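Local coordinates for ribosomal-protein-serine acetyltransferase, putative (Vibrio cholerae O1 biovar eltor, PDB 2FCK), which is probably an N-acetyltransferase of the GNAT superfamily, putatively acetylating the N-terminal serine or alanine of ribosomal proteins, although its function has not been established, at residues A[8-12]-A[121-125]; A[69-75]-A[86-92]; A[97-103]-A[131-137]; A[115-120]-A[149-153]. All coordinates share one frame. Where two conformers were deposited one is given. Numbering follows the deposited sequence.

Interaction 1 of 4, residues A[8-12]-A[121-125]; sequences FQIVT and ALILF
Residues 8-12 form an extended segment, with strand at Ile10 and Val11, that lies against one flank of helix 114-129. The CA atoms come closest between Ile10 and Ala121, 7.1 Å apart, and no hydrogen bond crosses. Phe8, Ile10 and Thr12 direct their CA-CB bonds at the helix, while Val11 points away, as extended chains alternate. The helix has regular geometry through 121-125, with Phe125 N donating to Ala121 O at 2.9 Å. Ala121 comes first and receives two methyls: its CB lies 3.8 Å from Ile10 CG2 and 3.6 Å from Thr12 CG2. Thr12 (chi1 p) thus turns its methyl to the contact, and its OG1 hydrogen-bonds Glu117 OE2, one turn earlier on the helix. Leu122 (t, p) points sideways, its CD1 4.3 Å from Ile10 CD1. Phe125, in the t rotamer, lays CB 3.8 Å from Ile10 CD1 (Ile10 being m, t) and CE1 3.5 Å from Phe8 CZ. With Phe8 also t, the two rings meet obliquely, centroids 5.4 Å apart and planes at 40°. Between the two segments the contact is apolar, an extended chain packed on a helix as in alpha/beta layers. Strand 10-11 pairs through Ile10 with Leu17 of strand 15-18, Phe73 of strand 71-77 lies beneath Ile10 and Leu122, and Ile89 of strand 83-93 touches Leu122 and Phe125.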
loop_
_atom_site.group_PDB
_atom_site.type_symbol
_atom_site.label_atom_id
_atom_site.label_comp_id
_atom_site.label_asym_id
_atom_site.label_seq_id
_atom_site.Cartn_x
_atom_site.Cartn_y
_atom_site.Cartn_z
ATOM N N PHE A 8 -23.077 -7.956 3.982
ATOM C CA PHE A 8 -22.182 -8.162 5.123
ATOM C C PHE A 8 -22.157 -6.955 6.032
ATOM O O PHE A 8 -21.998 -5.837 5.555
ATOM C CB PHE A 8 -20.727 -8.376 4.663
ATOM C CG PHE A 8 -19.741 -8.503 5.818
ATOM C CD1 PHE A 8 -18.809 -7.482 6.088
ATOM C CD2 PHE A 8 -19.751 -9.635 6.653
ATOM C CE1 PHE A 8 -17.896 -7.586 7.185
ATOM C CE2 PHE A 8 -18.826 -9.747 7.727
ATOM C CZ PHE A 8 -17.905 -8.725 7.982
ATOM N N GLN A 9 -22.348 -7.196 7.337
ATOM C CA GLN A 9 -22.348 -6.116 8.337
ATOM C C GLN A 9 -21.392 -6.466 9.478
ATOM O O GLN A 9 -21.199 -7.647 9.812
ATOM C CB GLN A 9 -23.733 -5.880 8.927
ATOM C CG GLN A 9 -24.855 -5.978 7.874
ATOM C CD GLN A 9 -26.153 -5.486 8.371
ATOM O OE1 GLN A 9 -26.458 -5.603 9.564
ATOM N NE2 GLN A 9 -26.954 -4.905 7.465
ATOM N N ILE A 10 -20.811 -5.433 10.081
ATOM C CA ILE A 10 -20.158 -5.613 11.362
ATOM C C ILE A 10 -21.042 -4.887 12.363
ATOM O O ILE A 10 -21.319 -3.702 12.198
ATOM C CB ILE A 10 -18.696 -5.036 11.351
ATOM C CG1 ILE A 10 -17.770 -5.744 10.355
ATOM C CG2 ILE A 10 -18.103 -5.114 12.778
ATOM C CD1 ILE A 10 -16.503 -4.879 10.073
ATOM N N VAL A 11 -21.522 -5.596 13.393
ATOM C CA VAL A 11 -22.476 -5.039 14.346
ATOM C C VAL A 11 -21.873 -5.053 15.746
ATOM O O VAL A 11 -21.342 -6.060 16.179
ATOM C CB VAL A 11 -23.814 -5.832 14.367
ATOM C CG1 VAL A 11 -24.814 -5.146 15.318
ATOM C CG2 VAL A 11 -24.347 -5.967 12.971
ATOM N N THR A 12 -21.948 -3.928 16.418
ATOM C CA THR A 12 -21.377 -3.802 17.753
ATOM C C THR A 12 -22.539 -3.570 18.719
ATOM O O THR A 12 -23.677 -3.697 18.338
ATOM C CB THR A 12 -20.394 -2.607 17.816
ATOM O OG1 THR A 12 -21.108 -1.394 17.577
ATOM C CG2 THR A 12 -19.236 -2.752 16.841
ATOM N N ALA A 121 -14.046 -1.866 15.848
ATOM C CA ALA A 121 -14.734 -3.004 15.183
ATOM C C ALA A 121 -14.016 -3.346 13.875
ATOM O O ALA A 121 -13.714 -4.531 13.582
ATOM C CB ALA A 121 -16.195 -2.637 14.930
ATOM N N LEU A 122 -13.640 -2.288 13.146
ATOM C CA LEU A 122 -13.015 -2.519 11.844
ATOM C C LEU A 122 -11.610 -3.097 12.029
ATOM O O LEU A 122 -11.181 -4.009 11.320
ATOM C CB LEU A 122 -12.994 -1.216 11.034
ATOM C CG LEU A 122 -12.395 -1.371 9.621
ATOM C CD1 LEU A 122 -13.220 -2.378 8.792
ATOM C CD2 LEU A 122 -12.280 -0.011 8.890
ATOM N N ILE A 123 -10.872 -2.575 12.989
ATOM C CA ILE A 123 -9.531 -3.070 13.268
ATOM C C ILE A 123 -9.559 -4.561 13.678
ATOM O O ILE A 123 -8.771 -5.396 13.209
ATOM C CB ILE A 123 -8.933 -2.211 14.404
ATOM C CG1 ILE A 123 -8.583 -0.779 13.849
ATOM C CG2 ILE A 123 -7.643 -2.890 15.022
ATOM C CD1 ILE A 123 -8.325 0.207 15.038
ATOM N N LEU A 124 -10.480 -4.908 14.560
ATOM C CA LEU A 124 -10.619 -6.306 14.970
ATOM C C LEU A 124 -10.996 -7.215 13.806
ATOM O O LEU A 124 -10.472 -8.319 13.692
ATOM C CB LEU A 124 -11.632 -6.456 16.106
ATOM C CG LEU A 124 -11.152 -5.803 17.402
ATOM C CD1 LEU A 124 -12.309 -5.848 18.463
ATOM C CD2 LEU A 124 -9.819 -6.411 17.916
ATOM N N PHE A 125 -11.878 -6.739 12.938
ATOM C CA PHE A 125 -12.216 -7.500 11.729
ATOM C C PHE A 125 -10.964 -7.758 10.897
ATOM O O PHE A 125 -10.703 -8.895 10.456
ATOM C CB PHE A 125 -13.294 -6.739 10.959
ATOM C CG PHE A 125 -13.517 -7.236 9.563
ATOM C CD1 PHE A 125 -14.205 -8.416 9.338
ATOM C CD2 PHE A 125 -13.046 -6.495 8.494
ATOM C CE1 PHE A 125 -14.425 -8.874 8.018
ATOM C CE2 PHE A 125 -13.231 -6.940 7.187
ATOM C CZ PHE A 125 -13.920 -8.127 6.962
#

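Interaction 2 of 4, residues A[69-75]-A[86-92]; sequences EAYGFGV and MVAINEF
Neighbouring hairpin strands of the mixed central GNAT sheet, 71-75 and 86-92, run antiparallel at 178° with axes 4.6 Å apart. Tyr71-Ile89 and Phe73-Val87 are hydrogen-bonded pairs; Gly72-Ala88 and Gly74-Met86 are non-hydrogen-bonded. The backbone bonds are Tyr71 N to Ile89 O (3.0 Å), Ile89 N to Tyr71 O (2.9 Å), Phe73 N to Val87 O (2.9 Å) and Val87 N to Phe73 O (3.0 Å). CA-H...O contacts join Ala88 CA to Tyr71 O (3.2 Å) and Met86 CA to Phe73 O (3.1 Å). Before Tyr71 direct backbone bonding ends; there one of two waters donates to Glu69 O (2.9 Å) and accepts from Phe92 N (3.0 Å). Asn90 and Glu91 form a classic bulge opposite Ser100 of the next strand. Apolar contacts gather on the face of Tyr71, Phe73, Val87 and Ile89: Tyr71 CD2-Ile89 CD1 4.1 Å, Phe73 CB-Val87 CG2 4.1 Å, and Tyr71 CE2-Phe92 CE1 3.6 Å, all three aromatics m. On the reverse face selenomethionine Met86 (m, t, p) lies over Gly72 and Gly74, its CE 3.7 Å from Gly72 O. The chemistry is two-sided: a bulky hydrophobic face meets helix 114-129, while the other pairs glycines with Ala88 and Met86.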
loop_
_atom_site.group_PDB
_atom_site.type_symbol
_atom_site.label_atom_id
_atom_site.label_comp_id
_atom_site.label_asym_id
_atom_site.label_seq_id
_atom_site.Cartn_x
_atom_site.Cartn_y
_atom_site.Cartn_z
ATOM N N GLU A 69 -12.131 -4.335 -3.598
ATOM C CA GLU A 69 -10.989 -3.407 -3.614
ATOM C C GLU A 69 -10.930 -2.523 -2.369
ATOM O O GLU A 69 -9.862 -2.044 -1.992
ATOM C CB GLU A 69 -11.013 -2.541 -4.869
ATOM C CG GLU A 69 -10.697 -3.337 -6.139
ATOM C CD GLU A 69 -10.577 -2.467 -7.375
ATOM O OE1 GLU A 69 -10.272 -3.024 -8.451
ATOM O OE2 GLU A 69 -10.795 -1.228 -7.299
ATOM N N ALA A 70 -12.089 -2.264 -1.769
ATOM C CA ALA A 70 -12.180 -1.351 -0.640
ATOM C C ALA A 70 -13.510 -1.612 0.014
ATOM O O ALA A 70 -14.457 -2.006 -0.676
ATOM C CB ALA A 70 -12.103 0.106 -1.131
ATOM N N TYR A 71 -13.619 -1.348 1.303
ATOM C CA TYR A 71 -14.829 -1.618 2.001
ATOM C C TYR A 71 -15.118 -0.332 2.759
ATOM O O TYR A 71 -14.476 -0.055 3.763
ATOM C CB TYR A 71 -14.669 -2.821 2.938
ATOM C CG TYR A 71 -14.547 -4.122 2.174
ATOM C CD1 TYR A 71 -15.667 -4.683 1.525
ATOM C CD2 TYR A 71 -13.333 -4.786 2.081
ATOM C CE1 TYR A 71 -15.565 -5.866 0.800
ATOM C CE2 TYR A 71 -13.215 -5.986 1.332
ATOM C CZ TYR A 71 -14.357 -6.526 0.727
ATOM O OH TYR A 71 -14.293 -7.696 -0.003
ATOM N N GLY A 72 -16.007 0.493 2.203
ATOM C CA GLY A 72 -16.365 1.758 2.907
ATOM C C GLY A 72 -17.678 1.516 3.599
ATOM O O GLY A 72 -18.694 1.389 2.920
ATOM N N PHE A 73 -17.628 1.394 4.934
ATOM C CA PHE A 73 -18.783 1.129 5.763
ATOM C C PHE A 73 -19.402 2.423 6.262
ATOM O O PHE A 73 -18.728 3.247 6.932
ATOM C CB PHE A 73 -18.395 0.349 7.020
ATOM C CG PHE A 73 -17.826 -1.021 6.753
ATOM C CD1 PHE A 73 -16.462 -1.184 6.491
ATOM C CD2 PHE A 73 -18.648 -2.160 6.876
ATOM C CE1 PHE A 73 -15.916 -2.458 6.288
ATOM C CE2 PHE A 73 -18.096 -3.434 6.668
ATOM C CZ PHE A 73 -16.747 -3.583 6.384
ATOM N N GLY A 74 -20.688 2.605 5.986
ATOM C CA GLY A 74 -21.430 3.602 6.752
ATOM C C GLY A 74 -21.557 3.109 8.197
ATOM O O GLY A 74 -21.748 1.903 8.469
ATOM N N VAL A 75 -21.482 4.035 9.128
ATOM C CA VAL A 75 -21.671 3.677 10.539
ATOM C C VAL A 75 -23.030 4.204 10.975
ATOM O O VAL A 75 -23.235 5.424 10.996
ATOM C CB VAL A 75 -20.531 4.276 11.426
ATOM C CG1 VAL A 75 -20.746 3.930 12.954
ATOM C CG2 VAL A 75 -19.140 3.770 10.950
HETATM N N MSE A 86 -18.275 7.199 8.800
HETATM C CA MSE A 86 -17.833 6.055 7.979
HETATM C C MSE A 86 -16.485 5.582 8.503
HETATM O O MSE A 86 -15.680 6.379 9.027
HETATM C CB MSE A 86 -17.727 6.457 6.518
HETATM C CG MSE A 86 -19.081 6.731 5.867
HETATM SE SE MSE A 86 -18.821 6.987 3.927
HETATM C CE MSE A 86 -18.849 5.086 3.464
ATOM N N VAL A 87 -16.252 4.284 8.378
ATOM C CA VAL A 87 -14.925 3.709 8.570
ATOM C C VAL A 87 -14.665 2.862 7.335
ATOM O O VAL A 87 -15.597 2.235 6.798
ATOM C CB VAL A 87 -14.815 2.866 9.888
ATOM C CG1 VAL A 87 -14.946 3.789 11.155
ATOM C CG2 VAL A 87 -15.823 1.662 9.894
ATOM N N ALA A 88 -13.426 2.881 6.865
ATOM C CA ALA A 88 -13.148 2.169 5.615
ATOM C C ALA A 88 -11.842 1.446 5.610
ATOM O O ALA A 88 -10.853 1.964 6.148
ATOM C CB ALA A 88 -13.182 3.148 4.451
ATOM N N ILE A 89 -11.811 0.313 4.900
ATOM C CA ILE A 89 -10.524 -0.208 4.409
ATOM C C ILE A 89 -10.351 0.426 3.028
ATOM O O ILE A 89 -11.126 0.140 2.088
ATOM C CB ILE A 89 -10.502 -1.749 4.262
ATOM C CG1 ILE A 89 -10.815 -2.439 5.594
ATOM C CG2 ILE A 89 -9.100 -2.216 3.792
ATOM C CD1 ILE A 89 -11.231 -3.896 5.480
ATOM N N ASN A 90 -9.375 1.319 2.924
ATOM C CA ASN A 90 -9.194 2.037 1.686
ATOM C C ASN A 90 -8.457 1.231 0.651
ATOM O O ASN A 90 -8.780 1.351 -0.526
ATOM C CB ASN A 90 -8.397 3.319 1.917
ATOM C CG ASN A 90 -9.143 4.346 2.655
ATOM O OD1 ASN A 90 -10.349 4.503 2.480
ATOM N ND2 ASN A 90 -8.419 5.111 3.485
ATOM N N GLU A 91 -7.418 0.493 1.064
ATOM C CA GLU A 91 -6.552 -0.288 0.153
ATOM C C GLU A 91 -5.927 -1.466 0.876
ATOM O O GLU A 91 -5.388 -1.306 1.983
ATOM C CB GLU A 91 -5.412 0.603 -0.386
ATOM C CG GLU A 91 -4.265 -0.138 -1.129
ATOM C CD GLU A 91 -4.456 -0.173 -2.653
ATOM O OE1 GLU A 91 -4.133 -1.202 -3.318
ATOM O OE2 GLU A 91 -4.879 0.891 -3.176
ATOM N N PHE A 92 -5.942 -2.627 0.220
ATOM C CA PHE A 92 -5.220 -3.786 0.718
ATOM C C PHE A 92 -3.805 -3.777 0.118
ATOM O O PHE A 92 -3.641 -3.472 -1.050
ATOM C CB PHE A 92 -5.927 -5.080 0.319
ATOM C CG PHE A 92 -7.236 -5.279 1.064
ATOM C CD1 PHE A 92 -8.449 -4.969 0.458
ATOM C CD2 PHE A 92 -7.216 -5.770 2.356
ATOM C CE1 PHE A 92 -9.681 -5.167 1.175
ATOM C CE2 PHE A 92 -8.451 -5.980 3.066
ATOM C CZ PHE A 92 -9.648 -5.683 2.443
HETATM O O HOH W 1 -7.147 -2.881 -2.488
HETATM O O HOH W 2 -9.255 0.748 -3.263
#

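Interaction 3 of 4, residues A[97-103]-A[131-137]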
loop_
_atom_site.group_PDB
_atom_site.type_symbol
_atom_site.label_atom_id
_atom_site.label_comp_id
_atom_site.label_asym_id
_atom_site.label_seq_id
_atom_site.Cartn_x
_atom_site.Cartn_y
_atom_site.Cartn_z
ATOM N N ASN A 97 0.776 -8.101 3.694
ATOM C CA ASN A 97 -0.276 -8.539 4.603
ATOM C C ASN A 97 -0.808 -7.384 5.437
ATOM O O ASN A 97 -0.958 -7.507 6.650
ATOM C CB ASN A 97 0.223 -9.657 5.509
ATOM C CG ASN A 97 -0.928 -10.403 6.176
ATOM O OD1 ASN A 97 -1.997 -10.567 5.579
ATOM N ND2 ASN A 97 -0.739 -10.800 7.432
HETATM N N MSE A 98 -1.030 -6.249 4.771
HETATM C CA MSE A 98 -1.270 -4.979 5.451
HETATM C C MSE A 98 -2.475 -4.323 4.795
HETATM O O MSE A 98 -2.821 -4.689 3.676
HETATM C CB MSE A 98 0.015 -4.110 5.183
HETATM C CG MSE A 98 -0.090 -2.832 5.777
HETATM SE SE MSE A 98 1.628 -1.916 5.578
HETATM C CE MSE A 98 0.744 -0.391 5.452
ATOM N N ALA A 99 -3.097 -3.330 5.432
ATOM C CA ALA A 99 -4.093 -2.532 4.721
ATOM C C ALA A 99 -4.085 -1.087 5.229
ATOM O O ALA A 99 -3.529 -0.810 6.278
ATOM C CB ALA A 99 -5.552 -3.146 4.921
ATOM N N SER A 100 -4.744 -0.227 4.471
ATOM C CA SER A 100 -4.905 1.222 4.732
ATOM C C SER A 100 -6.303 1.512 5.215
ATOM O O SER A 100 -7.272 1.131 4.558
ATOM C CB SER A 100 -4.744 1.949 3.353
ATOM O OG SER A 100 -5.537 3.151 3.303
ATOM N N LEU A 101 -6.419 2.191 6.354
ATOM C CA LEU A 101 -7.757 2.519 6.878
ATOM C C LEU A 101 -7.992 4.022 6.832
ATOM O O LEU A 101 -7.036 4.868 6.911
ATOM C CB LEU A 101 -7.899 2.064 8.342
ATOM C CG LEU A 101 -7.666 0.595 8.678
ATOM C CD1 LEU A 101 -8.117 0.400 10.120
ATOM C CD2 LEU A 101 -8.391 -0.382 7.795
ATOM N N GLY A 102 -9.270 4.373 6.716
ATOM C CA GLY A 102 -9.664 5.760 6.805
ATOM C C GLY A 102 -10.983 5.808 7.543
ATOM O O GLY A 102 -11.620 4.775 7.761
ATOM N N TYR A 103 -11.382 6.999 7.954
ATOM C CA TYR A 103 -12.633 7.158 8.676
ATOM C C TYR A 103 -12.985 8.641 8.810
ATOM O O TYR A 103 -12.104 9.519 8.662
ATOM C CB TYR A 103 -12.577 6.550 10.125
ATOM C CG TYR A 103 -11.301 7.009 10.846
ATOM C CD1 TYR A 103 -11.292 8.186 11.579
ATOM C CD2 TYR A 103 -10.134 6.271 10.735
ATOM C CE1 TYR A 103 -10.073 8.633 12.227
ATOM C CE2 TYR A 103 -8.926 6.689 11.361
ATOM C CZ TYR A 103 -8.915 7.858 12.083
ATOM O OH TYR A 103 -7.730 8.243 12.710
ATOM N N GLU A 131 -6.879 -11.628 9.140
ATOM C CA GLU A 131 -5.542 -12.069 9.576
ATOM C C GLU A 131 -4.393 -11.174 9.052
ATOM O O GLU A 131 -3.281 -11.656 8.809
ATOM C CB GLU A 131 -5.284 -13.545 9.210
ATOM C CG GLU A 131 -6.164 -14.539 10.004
ATOM C CD GLU A 131 -5.997 -15.990 9.512
ATOM O OE1 GLU A 131 -4.848 -16.401 9.243
ATOM O OE2 GLU A 131 -7.008 -16.698 9.369
ATOM N N LEU A 132 -4.682 -9.873 8.912
ATOM C CA LEU A 132 -3.697 -8.887 8.507
ATOM C C LEU A 132 -2.767 -8.696 9.704
ATOM O O LEU A 132 -3.173 -8.924 10.859
ATOM C CB LEU A 132 -4.376 -7.580 8.067
ATOM C CG LEU A 132 -5.247 -7.692 6.823
ATOM C CD1 LEU A 132 -6.057 -6.400 6.622
ATOM C CD2 LEU A 132 -4.464 -8.069 5.562
ATOM N N THR A 133 -1.517 -8.335 9.452
ATOM C CA THR A 133 -0.552 -8.183 10.536
ATOM C C THR A 133 -0.069 -6.739 10.734
ATOM O O THR A 133 0.757 -6.486 11.579
ATOM C CB THR A 133 0.664 -9.189 10.417
ATOM O OG1 THR A 133 1.125 -9.250 9.058
ATOM C CG2 THR A 133 0.230 -10.596 10.873
ATOM N N ARG A 134 -0.617 -5.809 9.959
ATOM C CA ARG A 134 -0.353 -4.390 10.129
ATOM C C ARG A 134 -1.438 -3.571 9.442
ATOM O O ARG A 134 -1.859 -3.894 8.322
ATOM C CB ARG A 134 0.999 -4.029 9.469
ATOM C CG ARG A 134 1.378 -2.544 9.578
ATOM C CD ARG A 134 2.855 -2.277 9.075
ATOM N NE ARG A 134 3.066 -0.827 8.848
ATOM C CZ ARG A 134 3.581 0.031 9.733
ATOM N NH1 ARG A 134 4.019 -0.386 10.914
ATOM N NH2 ARG A 134 3.639 1.321 9.451
ATOM N N LEU A 135 -1.851 -2.474 10.086
ATOM C CA LEU A 135 -2.754 -1.514 9.431
ATOM C C LEU A 135 -2.107 -0.126 9.518
ATOM O O LEU A 135 -1.506 0.175 10.522
ATOM C CB LEU A 135 -4.098 -1.465 10.166
ATOM C CG LEU A 135 -4.852 -2.818 10.256
ATOM C CD1 LEU A 135 -6.078 -2.712 11.204
ATOM C CD2 LEU A 135 -5.302 -3.295 8.907
ATOM N N GLU A 136 -2.233 0.660 8.461
ATOM C CA GLU A 136 -1.839 2.086 8.480
ATOM C C GLU A 136 -3.078 3.018 8.398
ATOM O O GLU A 136 -3.990 2.795 7.573
ATOM C CB GLU A 136 -0.879 2.359 7.345
ATOM C CG GLU A 136 0.511 1.792 7.738
ATOM C CD GLU A 136 1.601 2.048 6.692
ATOM O OE1 GLU A 136 1.318 2.634 5.617
ATOM O OE2 GLU A 136 2.731 1.571 6.945
ATOM N N ILE A 137 -3.074 4.055 9.224
ATOM C CA ILE A 137 -3.980 5.202 9.149
ATOM C C ILE A 137 -3.187 6.423 8.724
ATOM O O ILE A 137 -2.094 6.590 9.261
ATOM C CB ILE A 137 -4.591 5.428 10.504
ATOM C CG1 ILE A 137 -5.530 4.255 10.825
ATOM C CG2 ILE A 137 -5.373 6.748 10.583
ATOM C CD1 ILE A 137 -5.826 4.137 12.235
#
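Strands 98-103 and 134-137 lie side by side and parallel, with axes 4.7 Å apart and inclined at 35°, consistent with the splay that receives acetyl-CoA in GNAT enzymes, though no cofactor is bound. Ala99 is the shallow point on one face: its CB leaves a hollow into which Leu132 CD1 (3.7 Å) and Leu135 CD2 (4.0 Å) settle. Farther along, Leu101 is the bump, its CD1 3.9 Å from Leu135 CD1 and its CB 4.1 Å from Ile137 CG1; Ile137 CG2 sits 3.6 Å from Tyr103 CE2. On the reverse face, the long selenomethionine Met98 reaches Arg134, SE 3.7 Å from CD, and the extended Arg134 lays its guanidinium alongside Glu136 (NH2-OE2 2.7 Å, a salt bridge). The backbone seam holds through Ala99 N-Arg134 O (3.2 Å), Glu136 N-Ala99 O (2.9 Å) and Leu101 N-Glu136 O (2.8 Å). At the N-terminal end of strand 98-103, Asn97 plugs the turn before strand 134-137, its ND2 donating to Glu131 O (3.0 Å) and Thr133 OG1 (2.9 Å). Helix 114-129 joins the strands in a beta-alpha-beta crossover and covers the Leu101 and Leu135 face; strands 83-93 and 170-179 lie beyond the two edges, and Arg134 NH1 hydrogen-bonds Pro162 O of the second subunit.

Interaction 4 of 4, residues A[115-120]-A[149-153]; sequences GKEALT and LALRC. With NO3 (nitrate ion), chain D.
An anion site consistent with the pyrophosphate-binding loop of GNAT enzymes opens at the N-terminal end of helix 114-129, occupied here by a nitrate, probably from the crystallisation liquor. Lys116 N donates to nitrate O3 (2.8 Å), Gly115 N is 2.9 Å from the same O3, and Arg152 NE, reaching over from helix 144-152, donates to O2 (2.6 Å). Gly115 leaves room: a CB there would crowd both the anion and Leu149. Both segments are helical until Cys153, where helical geometry ends; the closest CA pair is Lys116-Cys153, 6.0 Å. Leu149 (t, p) brings CD1 to 3.7 Å from Gly115 C, and its CG is 4.2 Å from Leu119 CD2 (Leu119 also t, p). Cys153 (m) wedges SG between Lys116 CA (3.9 Å) and Leu119 CD2 (3.8 Å). A water donates to Thr120 OG1 (2.9 Å) and Cys153 O (2.7 Å). Tyr103 of strand 98-105 lies under Leu119 and Leu149, and Phe177 of strand 170-179 touches Ala150.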
loop_
_atom_site.group_PDB
_atom_site.type_symbol
_atom_site.label_atom_id
_atom_site.label_comp_id
_atom_site.label_asym_id
_atom_site.label_seq_id
_atom_site.Cartn_x
_atom_site.Cartn_y
_atom_site.Cartn_z
ATOM N N GLY A 115 -16.864 6.810 17.510
ATOM C CA GLY A 115 -15.679 6.674 16.647
ATOM C C GLY A 115 -14.764 5.539 17.089
ATOM O O GLY A 115 -14.296 4.719 16.277
ATOM N N LYS A 116 -14.562 5.444 18.397
ATOM C CA LYS A 116 -13.721 4.381 18.952
ATOM C C LYS A 116 -14.428 3.014 18.756
ATOM O O LYS A 116 -13.782 2.035 18.356
ATOM C CB LYS A 116 -13.436 4.624 20.446
ATOM C CG LYS A 116 -12.433 3.614 20.994
ATOM C CD LYS A 116 -12.145 3.901 22.452
ATOM C CE LYS A 116 -11.238 2.864 23.049
ATOM N NZ LYS A 116 -11.107 3.211 24.502
ATOM N N GLU A 117 -15.732 2.962 18.951
ATOM C CA GLU A 117 -16.452 1.707 18.810
ATOM C C GLU A 117 -16.421 1.233 17.334
ATOM O O GLU A 117 -16.139 0.073 17.058
ATOM C CB GLU A 117 -17.909 1.874 19.303
ATOM C CG GLU A 117 -18.737 0.590 19.280
ATOM C CD GLU A 117 -20.086 0.802 19.945
ATOM O OE1 GLU A 117 -20.190 1.665 20.841
ATOM O OE2 GLU A 117 -21.059 0.129 19.575
ATOM N N ALA A 118 -16.708 2.125 16.385
ATOM C CA ALA A 118 -16.716 1.759 14.972
ATOM C C ALA A 118 -15.300 1.391 14.456
ATOM O O ALA A 118 -15.101 0.384 13.756
ATOM C CB ALA A 118 -17.290 2.921 14.154
ATOM N N LEU A 119 -14.314 2.228 14.782
ATOM C CA LEU A 119 -12.982 1.982 14.241
ATOM C C LEU A 119 -12.363 0.734 14.870
ATOM O O LEU A 119 -11.712 -0.072 14.191
ATOM C CB LEU A 119 -12.079 3.237 14.384
ATOM C CG LEU A 119 -10.686 3.157 13.792
ATOM C CD1 LEU A 119 -10.799 2.919 12.309
ATOM C CD2 LEU A 119 -9.942 4.498 14.057
ATOM N N THR A 120 -12.620 0.526 16.175
ATOM C CA THR A 120 -12.110 -0.690 16.809
ATOM C C THR A 120 -12.749 -1.947 16.180
ATOM O O THR A 120 -12.051 -2.945 15.951
ATOM C CB THR A 120 -12.383 -0.662 18.340
ATOM O OG1 THR A 120 -11.595 0.409 18.918
ATOM C CG2 THR A 120 -12.004 -1.999 19.009
ATOM N N LEU A 149 -8.346 10.301 17.581
ATOM C CA LEU A 149 -9.144 9.062 17.478
ATOM C C LEU A 149 -8.205 7.866 17.163
ATOM O O LEU A 149 -8.293 6.821 17.808
ATOM C CB LEU A 149 -10.235 9.202 16.409
ATOM C CG LEU A 149 -11.094 7.938 16.226
ATOM C CD1 LEU A 149 -11.602 7.464 17.565
ATOM C CD2 LEU A 149 -12.234 8.225 15.223
ATOM N N ALA A 150 -7.251 8.072 16.258
ATOM C CA ALA A 150 -6.307 7.008 15.930
ATOM C C ALA A 150 -5.595 6.572 17.226
ATOM O O ALA A 150 -5.494 5.359 17.538
ATOM C CB ALA A 150 -5.269 7.473 14.876
ATOM N N LEU A 151 -5.104 7.553 17.991
ATOM C CA LEU A 151 -4.419 7.237 19.231
ATOM C C LEU A 151 -5.336 6.555 20.249
ATOM O O LEU A 151 -4.910 5.625 20.937
ATOM C CB LEU A 151 -3.819 8.505 19.826
ATOM C CG LEU A 151 -2.747 9.116 18.936
ATOM C CD1 LEU A 151 -2.300 10.489 19.506
ATOM C CD2 LEU A 151 -1.514 8.178 18.794
ATOM N N ARG A 152 -6.591 6.999 20.308
ATOM C CA ARG A 152 -7.573 6.435 21.235
ATOM C C ARG A 152 -7.801 4.943 20.935
ATOM O O ARG A 152 -8.099 4.163 21.866
ATOM C CB ARG A 152 -8.863 7.249 21.135
ATOM C CG ARG A 152 -9.791 7.212 22.315
ATOM C CD ARG A 152 -10.370 8.644 22.609
ATOM N NE ARG A 152 -11.080 9.185 21.450
ATOM C CZ ARG A 152 -10.856 10.369 20.874
ATOM N NH1 ARG A 152 -11.576 10.705 19.829
ATOM N NH2 ARG A 152 -9.967 11.242 21.363
ATOM N N CYS A 153 -7.700 4.564 19.657
ATOM C CA CYS A 153 -7.850 3.148 19.240
ATOM C C CYS A 153 -6.552 2.328 19.320
ATOM O O CYS A 153 -6.543 1.163 18.937
ATOM C CB CYS A 153 -8.465 3.029 17.842
ATOM S SG CYS A 153 -10.091 3.755 17.757
HETATM N N NO3 D . -14.460 8.587 19.736
HETATM O O1 NO3 D . -14.544 9.451 18.667
HETATM O O2 NO3 D . -13.440 8.586 20.652
HETATM O O3 NO3 D . -15.407 7.633 19.908
HETATM O O HOH W 3 -8.801 -0.316 18.967
#

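Overall arrangement
Helix 114-129 ties the set together, entering interactions 1 and 4 and lying across the strands of interactions 2 and 3. Leu122 of interaction 1 packs on interaction 2 (CD1 to Phe73 CE1, 3.7 Å), and Ile123 CG1 reaches Leu101 CD1 of interaction 3 at 3.9 Å. Interactions 2 and 3 are joined edge to edge by probable backbone hydrogen bonds from Asn90 N to Ser100 O (2.7 Å) and Ala88 N to Gly102 O (2.8 Å). Tyr103 links interaction 3 to interaction 4, its CE1 3.7 Å from Leu149 CD2. The Asn90 and Tyr103 side chains each lie about 3 Å from a bound nitrate, and Leu149 as near another. Interactions 2 and 3 also meet the second subunit.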